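Local atomic coordinates of esterase (uncultured bacterium pCosCE1, PDB entry 7ATL), a protein that hydrolyses carboxylic esters as a family VIII carboxylesterase with a beta-lactamase-like fold and also shows promiscuous acyltransferase activity. Residues 47-52 with 226-231; 95-100 with 154-159; 298-303 with 319-324. All blocks are in the same frame, centred on the assembly; numbering follows the deposited sequence.

Interaction 1 (47-52 with 226-231); sequences ADREQK and AEPEPI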
loop_
_atom_site.group_PDB
_atom_site.type_symbol
_atom_site.label_atom_id
_atom_site.label_comp_id
_atom_site.label_asym_id
_atom_site.label_seq_id
_atom_site.Cartn_x
_atom_site.Cartn_y
_atom_site.Cartn_z
ATOM N N ALA A 47 19.530 -6.420 -5.217
ATOM C CA ALA A 47 18.993 -6.065 -3.890
ATOM C C ALA A 47 19.798 -4.871 -3.389
ATOM O O ALA A 47 19.168 -3.897 -2.942
ATOM C CB ALA A 47 19.114 -7.229 -2.932
ATOM N N ASP A 48 21.134 -4.987 -3.473
ATOM C CA ASP A 48 22.132 -3.922 -3.186
ATOM C C ASP A 48 23.150 -3.835 -4.342
ATOM O O ASP A 48 23.905 -4.799 -4.542
ATOM C CB ASP A 48 22.805 -4.180 -1.836
ATOM C CG ASP A 48 23.557 -2.957 -1.334
ATOM O OD1 ASP A 48 24.531 -2.528 -2.001
ATOM O OD2 ASP A 48 23.135 -2.411 -0.314
ATOM N N ARG A 49 23.197 -2.700 -5.049
ATOM C CA ARG A 49 24.121 -2.445 -6.190
ATOM C C ARG A 49 25.571 -2.389 -5.701
ATOM O O ARG A 49 26.408 -3.104 -6.252
ATOM C CB ARG A 49 23.793 -1.126 -6.894
ATOM C CG ARG A 49 24.271 -1.047 -8.342
ATOM C CD ARG A 49 23.968 0.284 -9.017
ATOM N NE ARG A 49 24.080 1.328 -8.006
ATOM C CZ ARG A 49 23.531 2.539 -8.063
ATOM N NH1 ARG A 49 22.827 2.939 -9.115
ATOM N NH2 ARG A 49 23.697 3.355 -7.036
ATOM N N GLU A 50 25.849 -1.579 -4.689
ATOM C CA GLU A 50 27.227 -1.336 -4.202
ATOM C C GLU A 50 27.851 -2.666 -3.741
ATOM O O GLU A 50 29.007 -2.869 -4.084
ATOM C CB GLU A 50 27.226 -0.221 -3.149
ATOM C CG GLU A 50 26.767 1.138 -3.698
ATOM C CD GLU A 50 25.259 1.381 -3.748
ATOM O OE1 GLU A 50 24.495 0.663 -3.043
ATOM O OE2 GLU A 50 24.836 2.286 -4.497
ATOM N N GLN A 51 27.121 -3.577 -3.085
ATOM C CA GLN A 51 27.646 -4.932 -2.712
ATOM C C GLN A 51 27.440 -5.970 -3.842
ATOM O O GLN A 51 27.727 -7.177 -3.615
ATOM C CB GLN A 51 26.956 -5.475 -1.458
ATOM C CG GLN A 51 27.046 -4.578 -0.236
ATOM C CD GLN A 51 26.258 -5.158 0.920
ATOM O OE1 GLN A 51 26.595 -4.951 2.084
ATOM N NE2 GLN A 51 25.200 -5.901 0.617
ATOM N N LYS A 52 26.948 -5.548 -5.012
ATOM C CA LYS A 52 26.521 -6.433 -6.132
ATOM C C LYS A 52 25.867 -7.696 -5.559
ATOM O O LYS A 52 26.267 -8.793 -5.956
ATOM C CB LYS A 52 27.697 -6.780 -7.054
ATOM C CG LYS A 52 28.955 -5.938 -6.863
ATOM C CD LYS A 52 29.815 -5.803 -8.100
ATOM C CE LYS A 52 29.060 -5.168 -9.250
ATOM N NZ LYS A 52 29.928 -4.275 -10.052
ATOM N N ALA A 226 21.318 11.381 -12.780
ATOM C CA ALA A 226 21.203 10.276 -13.758
ATOM C C ALA A 226 20.856 9.002 -12.982
ATOM O O ALA A 226 19.759 8.446 -13.198
ATOM C CB ALA A 226 22.480 10.140 -14.570
ATOM N N GLU A 227 21.734 8.602 -12.062
ATOM C CA GLU A 227 21.707 7.270 -11.406
ATOM C C GLU A 227 20.977 7.378 -10.069
ATOM O O GLU A 227 20.929 8.459 -9.475
ATOM C CB GLU A 227 23.137 6.737 -11.265
ATOM C CG GLU A 227 23.831 6.474 -12.598
ATOM C CD GLU A 227 23.166 5.428 -13.490
ATOM O OE1 GLU A 227 23.013 4.268 -13.038
ATOM O OE2 GLU A 227 22.791 5.776 -14.639
ATOM N N PRO A 228 20.349 6.270 -9.598
ATOM C CA PRO A 228 19.756 6.194 -8.263
ATOM C C PRO A 228 20.782 5.982 -7.137
ATOM O O PRO A 228 21.595 5.092 -7.278
ATOM C CB PRO A 228 18.846 4.945 -8.315
ATOM C CG PRO A 228 18.847 4.483 -9.750
ATOM C CD PRO A 228 20.121 5.031 -10.355
ATOM N N GLU A 229 20.698 6.763 -6.052
ATOM C CA GLU A 229 21.573 6.632 -4.852
ATOM C C GLU A 229 20.753 6.048 -3.702
ATOM O O GLU A 229 19.529 6.182 -3.675
ATOM C CB GLU A 229 22.203 7.983 -4.488
ATOM C CG GLU A 229 21.265 8.948 -3.744
ATOM C CD GLU A 229 21.766 10.373 -3.486
ATOM O OE1 GLU A 229 21.050 11.147 -2.787
ATOM O OE2 GLU A 229 22.862 10.723 -3.991
ATOM N N PRO A 230 21.389 5.393 -2.701
ATOM C CA PRO A 230 20.672 4.874 -1.530
ATOM C C PRO A 230 19.988 5.977 -0.717
ATOM O O PRO A 230 20.463 7.085 -0.724
ATOM C CB PRO A 230 21.752 4.205 -0.667
ATOM C CG PRO A 230 22.867 3.909 -1.660
ATOM C CD PRO A 230 22.818 5.053 -2.663
ATOM N N ILE A 231 18.858 5.658 -0.088
ATOM C CA ILE A 231 18.099 6.618 0.760
ATOM C C ILE A 231 18.771 6.626 2.137
ATOM O O ILE A 231 18.994 5.530 2.680
ATOM C CB ILE A 231 16.609 6.233 0.810
ATOM C CG1 ILE A 231 15.953 6.380 -0.572
ATOM C CG2 ILE A 231 15.880 7.035 1.889
ATOM C CD1 ILE A 231 14.590 5.681 -0.729
#

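Interaction 2 (95-100 with 154-159); sequences PWFTPA and RLLAQA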
loop_
_atom_site.group_PDB
_atom_site.type_symbol
_atom_site.label_atom_id
_atom_site.label_comp_id
_atom_site.label_asym_id
_atom_site.label_seq_id
_atom_site.Cartn_x
_atom_site.Cartn_y
_atom_site.Cartn_z
ATOM N N PRO A 95 -12.156 6.046 22.108
ATOM C CA PRO A 95 -13.035 7.110 22.615
ATOM C C PRO A 95 -12.439 8.525 22.538
ATOM O O PRO A 95 -13.182 9.455 22.460
ATOM C CB PRO A 95 -13.337 6.711 24.074
ATOM C CG PRO A 95 -12.932 5.230 24.209
ATOM C CD PRO A 95 -11.943 4.957 23.086
ATOM N N TRP A 96 -11.113 8.638 22.528
ATOM C CA TRP A 96 -10.336 9.906 22.460
ATOM C C TRP A 96 -10.119 10.389 21.008
ATOM O O TRP A 96 -9.702 11.555 20.825
ATOM C CB TRP A 96 -9.004 9.696 23.186
ATOM C CG TRP A 96 -8.317 8.411 22.829
ATOM C CD1 TRP A 96 -8.353 7.244 23.535
ATOM C CD2 TRP A 96 -7.510 8.151 21.662
ATOM N NE1 TRP A 96 -7.627 6.283 22.892
ATOM C CE2 TRP A 96 -7.093 6.805 21.749
ATOM C CE3 TRP A 96 -7.121 8.910 20.550
ATOM C CZ2 TRP A 96 -6.284 6.210 20.782
ATOM C CZ3 TRP A 96 -6.322 8.323 19.588
ATOM C CH2 TRP A 96 -5.905 6.992 19.710
ATOM N N PHE A 97 -10.350 9.556 19.988
ATOM C CA PHE A 97 -10.225 9.984 18.572
ATOM C C PHE A 97 -11.522 10.661 18.126
ATOM O O PHE A 97 -12.386 10.037 17.449
ATOM C CB PHE A 97 -9.853 8.815 17.660
ATOM C CG PHE A 97 -9.278 9.271 16.342
ATOM C CD1 PHE A 97 -7.932 9.585 16.234
ATOM C CD2 PHE A 97 -10.088 9.448 15.241
ATOM C CE1 PHE A 97 -7.403 10.065 15.048
ATOM C CE2 PHE A 97 -9.559 9.920 14.056
ATOM C CZ PHE A 97 -8.217 10.209 13.960
ATOM N N THR A 98 -11.633 11.945 18.453
ATOM C CA THR A 98 -12.837 12.763 18.185
ATOM C C THR A 98 -12.437 14.095 17.564
ATOM O O THR A 98 -12.833 15.144 18.059
ATOM C CB THR A 98 -13.661 12.920 19.469
ATOM O OG1 THR A 98 -12.814 13.395 20.507
ATOM C CG2 THR A 98 -14.270 11.616 19.923
ATOM N N PRO A 99 -11.686 14.089 16.438
ATOM C CA PRO A 99 -11.251 15.331 15.795
ATOM C C PRO A 99 -12.415 16.198 15.299
ATOM O O PRO A 99 -13.501 15.682 15.049
ATOM C CB PRO A 99 -10.417 14.857 14.602
ATOM C CG PRO A 99 -10.947 13.473 14.341
ATOM C CD PRO A 99 -11.201 12.904 15.721
ATOM N N ALA A 100 -12.125 17.492 15.132
ATOM C CA ALA A 100 -13.091 18.543 14.759
ATOM C C ALA A 100 -12.755 19.078 13.375
ATOM O O ALA A 100 -11.595 19.047 13.016
ATOM C CB ALA A 100 -13.014 19.639 15.780
ATOM N N ARG A 154 -3.143 10.221 19.006
ATOM C CA ARG A 154 -3.630 11.283 19.916
ATOM C C ARG A 154 -3.182 12.632 19.361
ATOM O O ARG A 154 -3.943 13.618 19.525
ATOM C CB ARG A 154 -3.184 11.060 21.363
ATOM C CG ARG A 154 -3.991 9.984 22.090
ATOM C CD ARG A 154 -3.301 9.498 23.358
ATOM N NE ARG A 154 -4.132 8.579 24.113
ATOM C CZ ARG A 154 -5.194 8.920 24.841
ATOM N NH1 ARG A 154 -5.597 10.175 24.906
ATOM N NH2 ARG A 154 -5.877 7.985 25.484
ATOM N N LEU A 155 -2.033 12.679 18.694
ATOM C CA LEU A 155 -1.576 13.932 18.050
ATOM C C LEU A 155 -2.503 14.216 16.862
ATOM O O LEU A 155 -2.975 15.366 16.729
ATOM C CB LEU A 155 -0.099 13.798 17.649
ATOM C CG LEU A 155 0.929 13.762 18.795
ATOM C CD1 LEU A 155 2.345 13.731 18.231
ATOM C CD2 LEU A 155 0.797 14.943 19.752
ATOM N N LEU A 156 -2.774 13.198 16.035
ATOM C CA LEU A 156 -3.652 13.302 14.825
ATOM C C LEU A 156 -5.055 13.779 15.235
ATOM O O LEU A 156 -5.664 14.584 14.476
ATOM C CB LEU A 156 -3.710 11.934 14.133
ATOM C CG LEU A 156 -4.574 11.836 12.876
ATOM C CD1 LEU A 156 -4.119 12.826 11.807
ATOM C CD2 LEU A 156 -4.524 10.425 12.324
ATOM N N ALA A 157 -5.544 13.298 16.385
ATOM C CA ALA A 157 -6.879 13.615 16.943
ATOM C C ALA A 157 -7.002 15.124 17.167
ATOM O O ALA A 157 -8.138 15.622 17.110
ATOM C CB ALA A 157 -7.125 12.866 18.233
ATOM N N GLN A 158 -5.874 15.808 17.416
ATOM C CA GLN A 158 -5.848 17.260 17.745
ATOM C C GLN A 158 -5.813 18.129 16.476
ATOM O O GLN A 158 -5.916 19.368 16.600
ATOM C CB GLN A 158 -4.652 17.578 18.634
ATOM C CG GLN A 158 -4.720 16.939 20.012
ATOM C CD GLN A 158 -3.397 17.172 20.694
ATOM O OE1 GLN A 158 -2.669 16.237 21.020
ATOM N NE2 GLN A 158 -3.040 18.439 20.820
ATOM N N ALA A 159 -5.642 17.518 15.309
ATOM C CA ALA A 159 -5.648 18.228 14.017
ATOM C C ALA A 159 -7.084 18.354 13.490
ATOM O O ALA A 159 -7.878 17.442 13.622
ATOM C CB ALA A 159 -4.743 17.519 13.030
HETATM O O HOH W 1 -9.811 14.661 19.772
HETATM O O HOH W 2 -9.245 18.351 15.980
#

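Interaction 3 (298-303 with 319-324); sequences RQAHVG and GAVLED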
loop_
_atom_site.group_PDB
_atom_site.type_symbol
_atom_site.label_atom_id
_atom_site.label_comp_id
_atom_site.label_asym_id
_atom_site.label_seq_id
_atom_site.Cartn_x
_atom_site.Cartn_y
_atom_site.Cartn_z
ATOM N N ARG A 298 -14.197 -4.121 -4.179
ATOM C CA ARG A 298 -13.855 -3.537 -5.510
ATOM C C ARG A 298 -15.058 -2.783 -6.103
ATOM O O ARG A 298 -15.002 -2.344 -7.272
ATOM C CB ARG A 298 -13.335 -4.630 -6.457
ATOM C CG ARG A 298 -14.313 -5.764 -6.757
ATOM C CD ARG A 298 -14.052 -6.427 -8.101
ATOM N NE ARG A 298 -14.659 -7.747 -8.184
ATOM C CZ ARG A 298 -14.156 -8.842 -7.633
ATOM N NH1 ARG A 298 -13.026 -8.804 -6.943
ATOM N NH2 ARG A 298 -14.804 -9.983 -7.750
ATOM N N GLN A 299 -16.115 -2.587 -5.332
ATOM C CA GLN A 299 -17.111 -1.551 -5.695
ATOM C C GLN A 299 -16.455 -0.166 -5.634
ATOM O O GLN A 299 -15.517 0.043 -4.825
ATOM C CB GLN A 299 -18.320 -1.616 -4.773
ATOM C CG GLN A 299 -19.219 -2.806 -5.055
ATOM C CD GLN A 299 -20.265 -2.917 -3.974
ATOM O OE1 GLN A 299 -20.744 -4.011 -3.670
ATOM N NE2 GLN A 299 -20.605 -1.780 -3.366
ATOM N N ALA A 300 -16.954 0.756 -6.448
ATOM C CA ALA A 300 -16.565 2.183 -6.436
ATOM C C ALA A 300 -17.283 2.921 -5.287
ATOM O O ALA A 300 -18.094 3.811 -5.585
ATOM C CB ALA A 300 -16.878 2.796 -7.778
ATOM N N HIS A 301 -16.963 2.583 -4.025
ATOM C CA HIS A 301 -17.425 3.284 -2.791
ATOM C C HIS A 301 -17.127 4.772 -2.948
ATOM O O HIS A 301 -17.935 5.549 -2.502
ATOM C CB HIS A 301 -16.780 2.726 -1.518
ATOM C CG HIS A 301 -17.171 1.317 -1.225
ATOM N ND1 HIS A 301 -18.371 1.003 -0.627
ATOM C CD2 HIS A 301 -16.539 0.146 -1.471
ATOM C CE1 HIS A 301 -18.452 -0.304 -0.513
ATOM N NE2 HIS A 301 -17.342 -0.850 -1.019
ATOM N N VAL A 302 -16.015 5.104 -3.605
ATOM C CA VAL A 302 -15.683 6.462 -4.102
ATOM C C VAL A 302 -15.734 6.397 -5.625
ATOM O O VAL A 302 -15.074 5.522 -6.171
ATOM C CB VAL A 302 -14.305 6.922 -3.602
ATOM C CG1 VAL A 302 -13.778 8.086 -4.423
ATOM C CG2 VAL A 302 -14.349 7.270 -2.127
ATOM N N GLY A 303 -16.491 7.298 -6.265
ATOM C CA GLY A 303 -16.673 7.345 -7.731
ATOM C C GLY A 303 -15.407 7.789 -8.434
ATOM O O GLY A 303 -14.542 8.351 -7.757
ATOM N N GLY A 319 -7.812 -0.499 -2.390
ATOM C CA GLY A 319 -7.135 0.203 -3.500
ATOM C C GLY A 319 -8.117 0.897 -4.422
ATOM O O GLY A 319 -9.280 0.971 -4.068
ATOM N N ALA A 320 -7.630 1.389 -5.555
ATOM C CA ALA A 320 -8.401 2.152 -6.558
ATOM C C ALA A 320 -9.164 1.169 -7.457
ATOM O O ALA A 320 -8.628 0.063 -7.747
ATOM C CB ALA A 320 -7.486 3.036 -7.381
ATOM N N VAL A 321 -10.369 1.570 -7.868
ATOM C CA VAL A 321 -11.294 0.760 -8.690
ATOM C C VAL A 321 -11.377 1.434 -10.046
ATOM O O VAL A 321 -11.685 2.625 -10.064
ATOM C CB VAL A 321 -12.681 0.676 -8.043
ATOM C CG1 VAL A 321 -13.719 0.085 -9.006
ATOM C CG2 VAL A 321 -12.625 -0.091 -6.731
ATOM N N LEU A 322 -11.135 0.684 -11.115
ATOM C CA LEU A 322 -11.257 1.184 -12.502
ATOM C C LEU A 322 -12.737 1.154 -12.868
ATOM O O LEU A 322 -13.327 0.065 -12.838
ATOM C CB LEU A 322 -10.431 0.276 -13.409
ATOM C CG LEU A 322 -10.356 0.702 -14.866
ATOM C CD1 LEU A 322 -9.821 2.117 -14.965
ATOM C CD2 LEU A 322 -9.483 -0.256 -15.663
ATOM N N GLU A 323 -13.338 2.310 -13.117
ATOM C CA GLU A 323 -14.743 2.420 -13.600
ATOM C C GLU A 323 -14.757 2.577 -15.134
ATOM O O GLU A 323 -15.699 2.088 -15.739
ATOM C CB GLU A 323 -15.453 3.598 -12.928
ATOM C CG GLU A 323 -15.743 3.420 -11.443
ATOM C CD GLU A 323 -17.135 3.886 -11.033
ATOM O OE1 GLU A 323 -18.049 3.069 -11.149
ATOM O OE2 GLU A 323 -17.312 5.064 -10.619
ATOM N N ASP A 324 -13.746 3.222 -15.735
ATOM C CA ASP A 324 -13.728 3.574 -17.173
ATOM C C ASP A 324 -12.334 3.358 -17.764
ATOM O O ASP A 324 -11.583 4.351 -17.884
ATOM C CB ASP A 324 -14.193 5.012 -17.364
ATOM C CG ASP A 324 -14.437 5.403 -18.812
ATOM O OD1 ASP A 324 -13.839 4.785 -19.719
ATOM O OD2 ASP A 324 -15.211 6.339 -19.019
#

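Interaction 1 (47-52 with 226-231)
The guanidinium of R49 grips the backbone carbonyl of P228. NH2 donates to P228 O over 2.7 Å, nearly along the C=O axis (166° at the oxygen), and that oxygen lies 22° out of the guanidinium plane; NH1 adds a weak second bond to it. R49 NH2 also donates to E50 OE2, 3.0 Å away and in the guanidinium plane, but meets it from above the carboxylate plane; this straight bond is also a salt bridge. One nitrogen serves a carbonyl and a carboxylate, which should hold the group's rotation. E50 folds back to reach it with its chain bent at chi2 (84°), and its OE1 is tied to the hydroxyl of Y221. R49 runs with CG anti to the backbone N and bends at chi3, so its end crosses P228 at about a right angle, NH1 standing 3.6 Å from P228 CD. E227 OE1 lies beyond salt-bridge range of R49 NH1, where its charge may add a mild pull. Farther out, E50 and P230 meet tip to tip, with OE2 3.8 Å from P230 CG. The turn is held by D48, whose OD1 accepts from Q51 N at 3.0 Å. This is an Asx motif joined to a type I turn, R49 to K52, in the surface loop between strands 37-44 and 53-54, set against edge strand 229-230 of the small mixed sheet.

Interaction 2 (95-100 with 154-159)
W96 and R154 stack flat on one another where an irregular loop leans on helix 149-157 and the residues after it, in the helical part of this beta-lactamase-like fold. The guanidinium lies over the indole with centres 3.8 Å apart and planes at 23°, a cation-pi contact in which R154 CZ sits above the five-membered ring. Closest is NH2, 3.2 Å from W96 CD1. The R154 chain, extended from CG to NE, runs across the indole at about a right angle to the W96 side chain, so its CG makes a CH-pi contact over the six-membered ring, 3.9 Å from the centroid. W96 presents that face from a crowded first torsion (46°), with CG between the backbone N and the carbonyl carbon. E150 salt-bridges R154 NE and probably helps hold the guanidinium in place. F97, with CG anti to the backbone N, instead turns a ring edge to the helix: L156 CD2 comes in near the ring plane, 4.0 Å from F97 CE1, while A157 CB meets CD1 obliquely. Past the inverse gamma turn centred on F97, P99 CA makes a CA-H...O contact with A157 O at 3.4 Å, and P99 CB packs against A157 O and A159 O. Two waters fill in the polar side: one joins W96 O to A157 O, and the other accepts from A100 N at 3.1 Å and donates to A157 O.

Interaction 3 (298-303 with 319-324)
An edge region of the large antiparallel sheet is the setting here: strand 320-322, next to the outermost strand 313-315, meets the loop that follows helix 291-297. V321 carries the contact. Its CG1 stands anti to the backbone N (chi1 169°) and its CG2 anti to the carbonyl carbon, and the two methyls straddle the backbone carbonyl of R298, O lying 3.2 Å from V321 CG1 and 3.3 Å from CG2. CG2 also meets Q299 O at 3.5 Å, so the branched end rests on peptide oxygens more than on side chains. A300, at the centre of an inverse gamma turn, points its methyl toward the strand and touches V321 CG1 more loosely, at 4.3 Å. E323, two residues on from V321, comes in from the same side. Its chain, bent at chi2 (-137°), lays the carboxylate against the A300 methyl, with CD 3.4 Å from A300 CB, and brings OE2 to 3.7 Å from G303 CA. That OE2 accepts from the backbone N of S304, just past the loop segment, which helps hold the carboxylate there. The end of the R298 side chain leaves the contact, NH1 bonding to Y349 OH and R282 O. Around this, V321 pairs by backbone with G314 and packs on L337 of strand 337-341, H301 stacks on F317, V302 leans on S116 of helix 111-116, and D324 caps helix 325-328.

The three contacts lie well apart within one beta-lactamase-type domain. Interactions 1 and 3 are on opposite sides of the chain's centre, centres 36 Å apart, one at the small mixed sheet and the other at the 313-315 side of the large sheet. Interaction 2 belongs to the helical part, about 17 Å from interaction 3 and about 22 Å from interaction 1 between nearest atoms. In sequence it falls wholly between the two segments of interaction 1, and both precede interaction 3. S65, K68 and Y123 fit the SxxK-type pattern of this family and probably form the catalytic centre, but none takes part in these contacts. A bound PEG lies about 14 Å from the V321 side chain.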